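Local coordinates for DUF4785 domain-containing protein (Legionella pneumophila subsp. pneumophila, PDB 4KH9) that is of unknown function but binds calcium and is built from three domains, the central and C-terminal ones related to the E-set beta-sandwich superfamily, at residues I88-S102 / L125-L138. Sequence-based numbering, arbitrary orientation.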
ATOM      1  N   ILE A  88     -28.286 -16.085  10.512  1.00 34.77           N
ATOM      2  CA  ILE A  88     -28.286 -14.635  10.423  1.00 34.27           C
ATOM      3  C   ILE A  88     -29.659 -14.101  10.900  1.00 39.73           C
ATOM      4  O   ILE A  88     -30.730 -14.574  10.497  1.00 40.21           O
ATOM      5  CB  ILE A  88     -27.892 -14.099   9.012  1.00 36.00           C
ATOM      6  CG1 ILE A  88     -27.622 -12.567   9.033  1.00 35.63           C
ATOM      7  CG2 ILE A  88     -28.868 -14.555   7.914  1.00 36.06           C
ATOM      8  CD1 ILE A  88     -26.850 -11.986   7.782  1.00 41.09           C
ATOM      9  N   LYS A  89     -29.590 -13.106  11.761  1.00 36.25           N
ATOM     10  CA  LYS A  89     -30.750 -12.419  12.282  1.00 35.90           C
ATOM     11  C   LYS A  89     -30.863 -11.111  11.504  1.00 35.84           C
ATOM     12  O   LYS A  89     -29.914 -10.345  11.436  1.00 32.24           O
ATOM     13  CB  LYS A  89     -30.593 -12.228  13.795  1.00 39.51           C
ATOM     14  CG  LYS A  89     -31.897 -11.984  14.541  1.00 50.28           C
ATOM     15  CD  LYS A  89     -31.618 -11.904  16.030  1.00 55.78           C
ATOM     16  CE  LYS A  89     -32.885 -11.913  16.855  1.00 75.77           C
ATOM     17  NZ  LYS A  89     -32.598 -11.840  18.316  1.00 86.01           N
ATOM     18  N   THR A  90     -32.007 -10.886  10.860  1.00 33.77           N
ATOM     19  CA  THR A  90     -32.213  -9.676  10.057  1.00 33.17           C
ATOM     20  C   THR A  90     -32.475  -8.471  10.979  1.00 36.35           C
ATOM     21  O   THR A  90     -32.688  -8.681  12.183  1.00 35.09           O
ATOM     22  CB  THR A  90     -33.395  -9.905   9.081  1.00 35.76           C
ATOM     23  OG1 THR A  90     -34.609 -10.052   9.846  1.00 37.74           O
ATOM     24  CG2 THR A  90     -33.177 -11.113   8.187  1.00 29.54           C
ATOM     25  N   PRO A  91     -32.510  -7.214  10.461  1.00 33.44           N
ATOM     26  CA  PRO A  91     -32.819  -6.079  11.341  1.00 34.52           C
ATOM     27  C   PRO A  91     -34.242  -6.175  11.953  1.00 42.23           C
ATOM     28  O   PRO A  91     -34.476  -5.532  12.968  1.00 44.81           O
ATOM     29  CB  PRO A  91     -32.667  -4.868  10.407  1.00 35.14           C
ATOM     30  CG  PRO A  91     -31.762  -5.355   9.275  1.00 37.93           C
ATOM     31  CD  PRO A  91     -32.266  -6.747   9.075  1.00 34.41           C
ATOM     32  N   LYS A  92     -35.141  -7.031  11.405  1.00 39.25           N
ATOM     33  CA  LYS A  92     -36.510  -7.235  11.900  1.00 40.39           C
ATOM     34  C   LYS A  92     -36.598  -8.489  12.797  1.00 46.28           C
ATOM     35  O   LYS A  92     -37.696  -8.935  13.144  1.00 45.88           O
ATOM     36  CB  LYS A  92     -37.531  -7.322  10.745  1.00 43.27           C
ATOM     37  CG  LYS A  92     -37.563  -6.115   9.802  1.00 58.99           C
ATOM     38  CD  LYS A  92     -38.094  -4.837  10.430  1.00 71.76           C
ATOM     39  CE  LYS A  92     -37.865  -3.641   9.529  1.00 89.23           C
ATOM     40  NZ  LYS A  92     -36.470  -3.124   9.607  1.00 98.71           N
ATOM     41  N   ASN A  93     -35.429  -9.011  13.224  1.00 43.60           N
ATOM     42  CA  ASN A  93     -35.259 -10.121  14.169  1.00 42.31           C
ATOM     43  C   ASN A  93     -35.810 -11.449  13.649  1.00 44.58           C
ATOM     44  O   ASN A  93     -36.254 -12.306  14.432  1.00 43.63           O
ATOM     45  CB  ASN A  93     -35.890  -9.791  15.531  1.00 45.57           C
ATOM     46  CG  ASN A  93     -35.312  -8.549  16.138  1.00 64.54           C
ATOM     47  OD1 ASN A  93     -34.094  -8.359  16.184  1.00 51.75           O
ATOM     48  ND2 ASN A  93     -36.180  -7.653  16.559  1.00 61.05           N
ATOM     49  N   GLN A  94     -35.705 -11.651  12.324  1.00 40.10           N
ATOM     50  CA  GLN A  94     -36.027 -12.922  11.713  1.00 38.80           C
ATOM     51  C   GLN A  94     -34.736 -13.724  11.680  1.00 44.04           C
ATOM     52  O   GLN A  94     -33.740 -13.234  11.141  1.00 43.84           O
ATOM     53  CB  GLN A  94     -36.625 -12.713  10.326  1.00 40.08           C
ATOM     54  CG  GLN A  94     -37.300 -13.935   9.790  1.00 53.51           C
ATOM     55  CD  GLN A  94     -37.839 -13.745   8.406  1.00 69.41           C
ATOM     56  OE1 GLN A  94     -37.765 -12.650   7.796  1.00 61.56           O
ATOM     57  NE2 GLN A  94     -38.377 -14.841   7.890  1.00 58.07           N
ATOM     58  N   LEU A  95     -34.717 -14.887  12.341  1.00 42.15           N
ATOM     59  CA  LEU A  95     -33.565 -15.776  12.411  1.00 42.85           C
ATOM     60  C   LEU A  95     -33.614 -16.732  11.242  1.00 45.58           C
ATOM     61  O   LEU A  95     -34.561 -17.518  11.113  1.00 45.82           O
ATOM     62  CB  LEU A  95     -33.532 -16.542  13.754  1.00 44.41           C
ATOM     63  CG  LEU A  95     -32.254 -17.343  14.054  1.00 50.13           C
ATOM     64  CD1 LEU A  95     -31.034 -16.435  14.136  1.00 49.38           C
ATOM     65  CD2 LEU A  95     -32.403 -18.120  15.358  1.00 54.98           C
ATOM     66  N   LEU A  96     -32.602 -16.657  10.377  1.00 39.79           N
ATOM     67  CA  LEU A  96     -32.568 -17.499   9.194  1.00 38.93           C
ATOM     68  C   LEU A  96     -31.291 -18.298   9.046  1.00 41.52           C
ATOM     69  O   LEU A  96     -30.227 -17.773   9.385  1.00 39.95           O
ATOM     70  CB  LEU A  96     -32.676 -16.592   7.944  1.00 38.89           C
ATOM     71  CG  LEU A  96     -33.911 -15.744   7.757  1.00 43.30           C
ATOM     72  CD1 LEU A  96     -33.628 -14.637   6.742  1.00 43.57           C
ATOM     73  CD2 LEU A  96     -35.101 -16.598   7.341  1.00 43.49           C
ATOM     74  N   PRO A  97     -31.333 -19.498   8.391  1.00 38.56           N
ATOM     75  CA  PRO A  97     -30.071 -20.133   7.963  1.00 37.60           C
ATOM     76  C   PRO A  97     -29.388 -19.129   7.016  1.00 38.77           C
ATOM     77  O   PRO A  97     -30.110 -18.441   6.290  1.00 38.17           O
ATOM     78  CB  PRO A  97     -30.541 -21.422   7.273  1.00 39.89           C
ATOM     79  CG  PRO A  97     -31.961 -21.631   7.758  1.00 45.09           C
ATOM     80  CD  PRO A  97     -32.493 -20.236   7.849  1.00 40.32           C
ATOM     81  N   LEU A  98     -28.057 -18.966   7.066  1.00 34.78           N
ATOM     82  CA  LEU A  98     -27.376 -17.927   6.264  1.00 34.12           C
ATOM     83  C   LEU A  98     -27.799 -17.946   4.774  1.00 35.74           C
ATOM     84  O   LEU A  98     -28.099 -16.890   4.213  1.00 33.24           O
ATOM     85  CB  LEU A  98     -25.855 -18.046   6.379  1.00 33.95           C
ATOM     86  CG  LEU A  98     -25.010 -16.892   5.800  1.00 37.51           C
ATOM     87  CD1 LEU A  98     -25.357 -15.537   6.445  1.00 37.55           C
ATOM     88  CD2 LEU A  98     -23.519 -17.172   5.987  1.00 38.51           C
ATOM     89  N   LYS A  99     -27.869 -19.139   4.169  1.00 34.58           N
ATOM     90  CA  LYS A  99     -28.270 -19.344   2.768  1.00 34.90           C
ATOM     91  C   LYS A  99     -29.629 -18.706   2.424  1.00 38.89           C
ATOM     92  O   LYS A  99     -29.794 -18.241   1.300  1.00 37.91           O
ATOM     93  CB  LYS A  99     -28.339 -20.844   2.437  1.00 38.67           C
ATOM     94  CG  LYS A  99     -27.002 -21.445   2.121  1.00 57.48           C
ATOM     95  CD  LYS A  99     -27.160 -22.924   1.849  1.00 65.47           C
ATOM     96  CE  LYS A  99     -25.844 -23.655   1.916  1.00 67.49           C
ATOM     97  NZ  LYS A  99     -26.065 -25.115   2.054  1.00 80.33           N
ATOM     98  N   GLU A 100     -30.585 -18.662   3.391  1.00 35.17           N
ATOM     99  CA  GLU A 100     -31.925 -18.092   3.187  1.00 34.22           C
ATOM    100  C   GLU A 100     -31.929 -16.547   3.122  1.00 33.78           C
ATOM    101  O   GLU A 100     -32.925 -15.973   2.691  1.00 33.99           O
ATOM    102  CB  GLU A 100     -32.893 -18.582   4.276  1.00 35.81           C
ATOM    103  CG  GLU A 100     -33.213 -20.055   4.068  1.00 43.81           C
ATOM    104  CD  GLU A 100     -34.322 -20.651   4.903  1.00 56.52           C
ATOM    105  OE1 GLU A 100     -35.191 -19.892   5.386  1.00 61.32           O
ATOM    106  OE2 GLU A 100     -34.350 -21.895   5.022  1.00 60.66           O
ATOM    107  N   ALA A 101     -30.821 -15.889   3.477  1.00 30.04           N
ATOM    108  CA  ALA A 101     -30.662 -14.437   3.345  1.00 28.51           C
ATOM    109  C   ALA A 101     -30.157 -14.072   1.946  1.00 32.53           C
ATOM    110  O   ALA A 101     -30.142 -12.893   1.621  1.00 35.18           O
ATOM    111  CB  ALA A 101     -29.703 -13.895   4.402  1.00 28.62           C
ATOM    112  N   SER A 102     -29.698 -15.066   1.150  1.00 30.32           N
ATOM    113  CA  SER A 102     -29.236 -14.941  -0.251  1.00 30.96           C
ATOM    114  C   SER A 102     -30.382 -15.217  -1.205  1.00 35.13           C
ATOM    115  O   SER A 102     -31.393 -15.789  -0.786  1.00 35.08           O
ATOM    116  CB  SER A 102     -28.083 -15.905  -0.544  1.00 34.04           C
ATOM    117  OG  SER A 102     -28.520 -17.238  -0.795  1.00 37.13           O
ATOM    118  N   LEU A 125     -22.124 -14.149   0.298  1.00 31.95           N
ATOM    119  CA  LEU A 125     -23.481 -13.915  -0.143  1.00 30.74           C
ATOM    120  C   LEU A 125     -23.762 -12.455  -0.350  1.00 28.57           C
ATOM    121  O   LEU A 125     -23.163 -11.584   0.272  1.00 26.98           O
ATOM    122  CB  LEU A 125     -24.540 -14.492   0.862  1.00 30.86           C
ATOM    123  CG  LEU A 125     -24.844 -13.675   2.129  1.00 34.79           C
ATOM    124  CD1 LEU A 125     -26.277 -13.897   2.586  1.00 35.12           C
ATOM    125  CD2 LEU A 125     -23.821 -13.949   3.261  1.00 34.05           C
ATOM    126  N   GLN A 126     -24.744 -12.204  -1.189  1.00 23.41           N
ATOM    127  CA  GLN A 126     -25.281 -10.866  -1.311  1.00 22.79           C
ATOM    128  C   GLN A 126     -26.644 -10.920  -0.640  1.00 25.91           C
ATOM    129  O   GLN A 126     -27.463 -11.776  -0.981  1.00 24.64           O
ATOM    130  CB  GLN A 126     -25.331 -10.385  -2.758  1.00 22.59           C
ATOM    131  CG  GLN A 126     -25.838  -8.947  -2.829  1.00 21.23           C
ATOM    132  CD  GLN A 126     -25.771  -8.358  -4.218  1.00 29.85           C
ATOM    133  OE1 GLN A 126     -26.053  -9.023  -5.244  1.00 28.16           O
ATOM    134  NE2 GLN A 126     -25.469  -7.080  -4.265  1.00 21.97           N
ATOM    135  N   ILE A 127     -26.880 -10.024   0.301  1.00 25.65           N
ATOM    136  CA  ILE A 127     -28.135  -9.994   1.053  1.00 27.05           C
ATOM    137  C   ILE A 127     -29.262  -9.576   0.110  1.00 32.26           C
ATOM    138  O   ILE A 127     -29.103  -8.590  -0.627  1.00 30.59           O
ATOM    139  CB  ILE A 127     -28.059  -9.079   2.314  1.00 28.97           C
ATOM    140  CG1 ILE A 127     -26.886  -9.494   3.216  1.00 29.32           C
ATOM    141  CG2 ILE A 127     -29.396  -9.122   3.087  1.00 30.02           C
ATOM    142  CD1 ILE A 127     -26.574  -8.491   4.380  1.00 38.11           C
ATOM    143  N   LYS A 128     -30.392 -10.343   0.123  1.00 29.36           N
ATOM    144  CA  LYS A 128     -31.563 -10.017  -0.708  1.00 30.14           C
ATOM    145  C   LYS A 128     -32.044  -8.590  -0.403  1.00 35.75           C
ATOM    146  O   LYS A 128     -32.176  -8.249   0.784  1.00 33.09           O
ATOM    147  CB  LYS A 128     -32.708 -11.005  -0.478  1.00 32.87           C
ATOM    148  CG  LYS A 128     -32.435 -12.401  -0.950  1.00 41.01           C
ATOM    149  CD  LYS A 128     -33.665 -13.293  -0.759  1.00 52.99           C
ATOM    150  CE  LYS A 128     -34.072 -13.532   0.678  1.00 46.68           C
ATOM    151  NZ  LYS A 128     -35.220 -14.486   0.735  1.00 67.43           N
ATOM    152  N   PRO A 129     -32.301  -7.753  -1.451  1.00 36.09           N
ATOM    153  CA  PRO A 129     -32.739  -6.368  -1.217  1.00 36.98           C
ATOM    154  C   PRO A 129     -34.022  -6.262  -0.379  1.00 38.97           C
ATOM    155  O   PRO A 129     -34.203  -5.253   0.278  1.00 38.00           O
ATOM    156  CB  PRO A 129     -32.969  -5.836  -2.655  1.00 39.59           C
ATOM    157  CG  PRO A 129     -31.973  -6.600  -3.483  1.00 43.11           C
ATOM    158  CD  PRO A 129     -32.136  -7.998  -2.904  1.00 38.67           C
ATOM    159  N   GLU A 130     -34.855  -7.309  -0.354  1.00 36.87           N
ATOM    160  CA  GLU A 130     -36.118  -7.350   0.387  1.00 37.26           C
ATOM    161  C   GLU A 130     -35.882  -7.417   1.890  1.00 39.42           C
ATOM    162  O   GLU A 130     -36.773  -7.029   2.644  1.00 40.05           O
ATOM    163  CB  GLU A 130     -37.007  -8.528  -0.070  1.00 40.04           C
ATOM    164  CG  GLU A 130     -36.544  -9.908   0.376  1.00 50.88           C
ATOM    165  CD  GLU A 130     -37.240 -11.062  -0.317  1.00 74.46           C
ATOM    166  OE1 GLU A 130     -37.324 -11.041  -1.566  1.00 73.80           O
ATOM    167  OE2 GLU A 130     -37.624 -12.029   0.380  1.00 74.34           O
ATOM    168  N   LEU A 131     -34.705  -7.904   2.333  1.00 32.56           N
ATOM    169  CA  LEU A 131     -34.374  -7.906   3.759  1.00 30.79           C
ATOM    170  C   LEU A 131     -33.898  -6.507   4.205  1.00 34.76           C
ATOM    171  O   LEU A 131     -33.641  -6.309   5.383  1.00 34.47           O
ATOM    172  CB  LEU A 131     -33.324  -8.978   4.088  1.00 30.59           C
ATOM    173  CG  LEU A 131     -33.744 -10.435   3.786  1.00 35.57           C
ATOM    174  CD1 LEU A 131     -32.603 -11.379   4.076  1.00 34.69           C
ATOM    175  CD2 LEU A 131     -35.032 -10.836   4.573  1.00 37.87           C
ATOM    176  N   GLY A 132     -33.784  -5.565   3.264  1.00 32.46           N
ATOM    177  CA  GLY A 132     -33.373  -4.188   3.522  1.00 32.46           C
ATOM    178  C   GLY A 132     -31.976  -4.005   4.096  1.00 37.06           C
ATOM    179  O   GLY A 132     -31.025  -4.673   3.676  1.00 36.20           O
ATOM    180  N   TYR A 133     -31.837  -3.082   5.065  1.00 33.71           N
ATOM    181  CA  TYR A 133     -30.532  -2.789   5.652  1.00 32.43           C
ATOM    182  C   TYR A 133     -30.643  -2.475   7.120  1.00 34.94           C
ATOM    183  O   TYR A 133     -31.735  -2.277   7.631  1.00 35.77           O
ATOM    184  CB  TYR A 133     -29.850  -1.619   4.916  1.00 34.12           C
ATOM    185  CG  TYR A 133     -30.636  -0.333   4.957  1.00 39.52           C
ATOM    186  CD1 TYR A 133     -31.606  -0.053   3.994  1.00 42.48           C
ATOM    187  CD2 TYR A 133     -30.387   0.628   5.934  1.00 40.89           C
ATOM    188  CE1 TYR A 133     -32.337   1.134   4.032  1.00 44.12           C
ATOM    189  CE2 TYR A 133     -31.117   1.809   5.987  1.00 41.73           C
ATOM    190  CZ  TYR A 133     -32.076   2.069   5.021  1.00 49.12           C
ATOM    191  OH  TYR A 133     -32.762   3.255   5.054  1.00 54.15           O
ATOM    192  N   GLY A 134     -29.495  -2.421   7.775  1.00 30.12           N
ATOM    193  CA  GLY A 134     -29.408  -2.099   9.187  1.00 30.64           C
ATOM    194  C   GLY A 134     -28.503  -3.047   9.927  1.00 33.99           C
ATOM    195  O   GLY A 134     -27.441  -3.423   9.419  1.00 33.22           O
ATOM    196  N   LYS A 135     -28.927  -3.448  11.124  1.00 31.50           N
ATOM    197  CA  LYS A 135     -28.119  -4.306  11.969  1.00 32.34           C
ATOM    198  C   LYS A 135     -28.551  -5.763  11.813  1.00 37.99           C
ATOM    199  O   LYS A 135     -29.655  -6.157  12.196  1.00 38.87           O
ATOM    200  CB  LYS A 135     -28.180  -3.835  13.434  1.00 35.71           C
ATOM    201  CG  LYS A 135     -27.522  -4.762  14.443  1.00 42.69           C
ATOM    202  CD  LYS A 135     -27.821  -4.279  15.862  1.00 61.81           C
ATOM    203  CE  LYS A 135     -27.817  -5.411  16.864  1.00 77.59           C
ATOM    204  NZ  LYS A 135     -28.033  -4.930  18.258  1.00 88.39           N
ATOM    205  N   PHE A 136     -27.668  -6.542  11.184  1.00 32.42           N
ATOM    206  CA  PHE A 136     -27.801  -7.976  11.012  1.00 30.46           C
ATOM    207  C   PHE A 136     -26.905  -8.601  12.070  1.00 33.69           C
ATOM    208  O   PHE A 136     -25.919  -7.982  12.473  1.00 32.75           O
ATOM    209  CB  PHE A 136     -27.435  -8.432   9.593  1.00 30.76           C
ATOM    210  CG  PHE A 136     -28.333  -8.007   8.459  1.00 29.06           C
ATOM    211  CD1 PHE A 136     -28.275  -6.714   7.953  1.00 29.05           C
ATOM    212  CD2 PHE A 136     -29.195  -8.915   7.856  1.00 28.91           C
ATOM    213  CE1 PHE A 136     -29.095  -6.323   6.886  1.00 29.57           C
ATOM    214  CE2 PHE A 136     -30.009  -8.529   6.784  1.00 31.72           C
ATOM    215  CZ  PHE A 136     -29.942  -7.239   6.289  1.00 28.22           C
ATOM    216  N   ILE A 137     -27.266  -9.777  12.554  1.00 29.95           N
ATOM    217  CA  ILE A 137     -26.469 -10.485  13.538  1.00 32.00           C
ATOM    218  C   ILE A 137     -26.099 -11.850  12.939  1.00 37.78           C
ATOM    219  O   ILE A 137     -26.974 -12.643  12.608  1.00 37.49           O
ATOM    220  CB  ILE A 137     -27.179 -10.610  14.920  1.00 35.79           C
ATOM    221  CG1 ILE A 137     -27.532  -9.205  15.481  1.00 36.69           C
ATOM    222  CG2 ILE A 137     -26.299 -11.444  15.925  1.00 35.89           C
ATOM    223  CD1 ILE A 137     -28.242  -9.182  16.849  1.00 51.67           C
ATOM    224  N   LEU A 138     -24.801 -12.083  12.752  1.00 34.44           N
ATOM    225  CA  LEU A 138     -24.273 -13.341  12.256  1.00 33.30           C
ATOM    226  C   LEU A 138     -23.949 -14.195  13.452  1.00 33.73           C
ATOM    227  O   LEU A 138     -23.298 -13.716  14.380  1.00 32.51           O
ATOM    228  CB  LEU A 138     -23.043 -13.104  11.376  1.00 32.52           C
ATOM    229  CG  LEU A 138     -22.421 -14.347  10.688  1.00 38.37           C
ATOM    230  CD1 LEU A 138     -23.373 -14.968   9.614  1.00 37.92           C
ATOM    231  CD2 LEU A 138     -21.046 -13.996  10.099  1.00 40.46           C
TER
HETATM  232  O   HOH W   1     -34.993  -3.992   7.339  1.00 51.04           O
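L125 reaches with both methyls into the turn formed by residues 98-101: CD1 lies 3.9 Å from A101 CB, while CD2 meets CD1 of L98. With chi1 at 79°, CG is tucked over its own backbone and the two methyls point at A101 and L98, and its CB rests against CB of S102. After Q126, whose side-chain NE2 bonds to G70 O, the chain passes I127, and K128 N donates to A101 O at 3.0 Å, nearly straight at the hydrogen (167°). The K128 side chain then runs over the backbone of S102, bends at chi3, and brings NZ to a weak bond with E100 O and a long salt bridge with E130. L131, at the end of the 3-10 segment 129-131, puts CD1 3.7 Å from A101 CA and CD2 against CG2 of T90, whose OG1 accepts from Q94 N, just past the type I turn T90-N93. P91, in that turn, sets CG against Y133 O and lays CD over the centre of the F136 ring, 3.7 Å from the centroid, a CH-pi contact; I127 CD1 covers the opposite face and G132 O lies in plane at the edge. I88 CD1 approaches the ring obliquely near CD2. I137 and K89 form a hydrogen-bonded antiparallel pair: K89 N donates to I137 O (2.8 Å). In return, I137 N donates to K89 O (2.9 Å). L138, in the adjacent non-hydrogen-bonded pair with I88, touches L98 CD1 with its CD1 (3.8 Å). In the N-terminal domain, strand 135-140 lies between 62-65 and the 86-89/95-97 hairpin, while L98, L125 and L138 also pack on strand 72-77 of the neighbouring sheet, joining the two sheets.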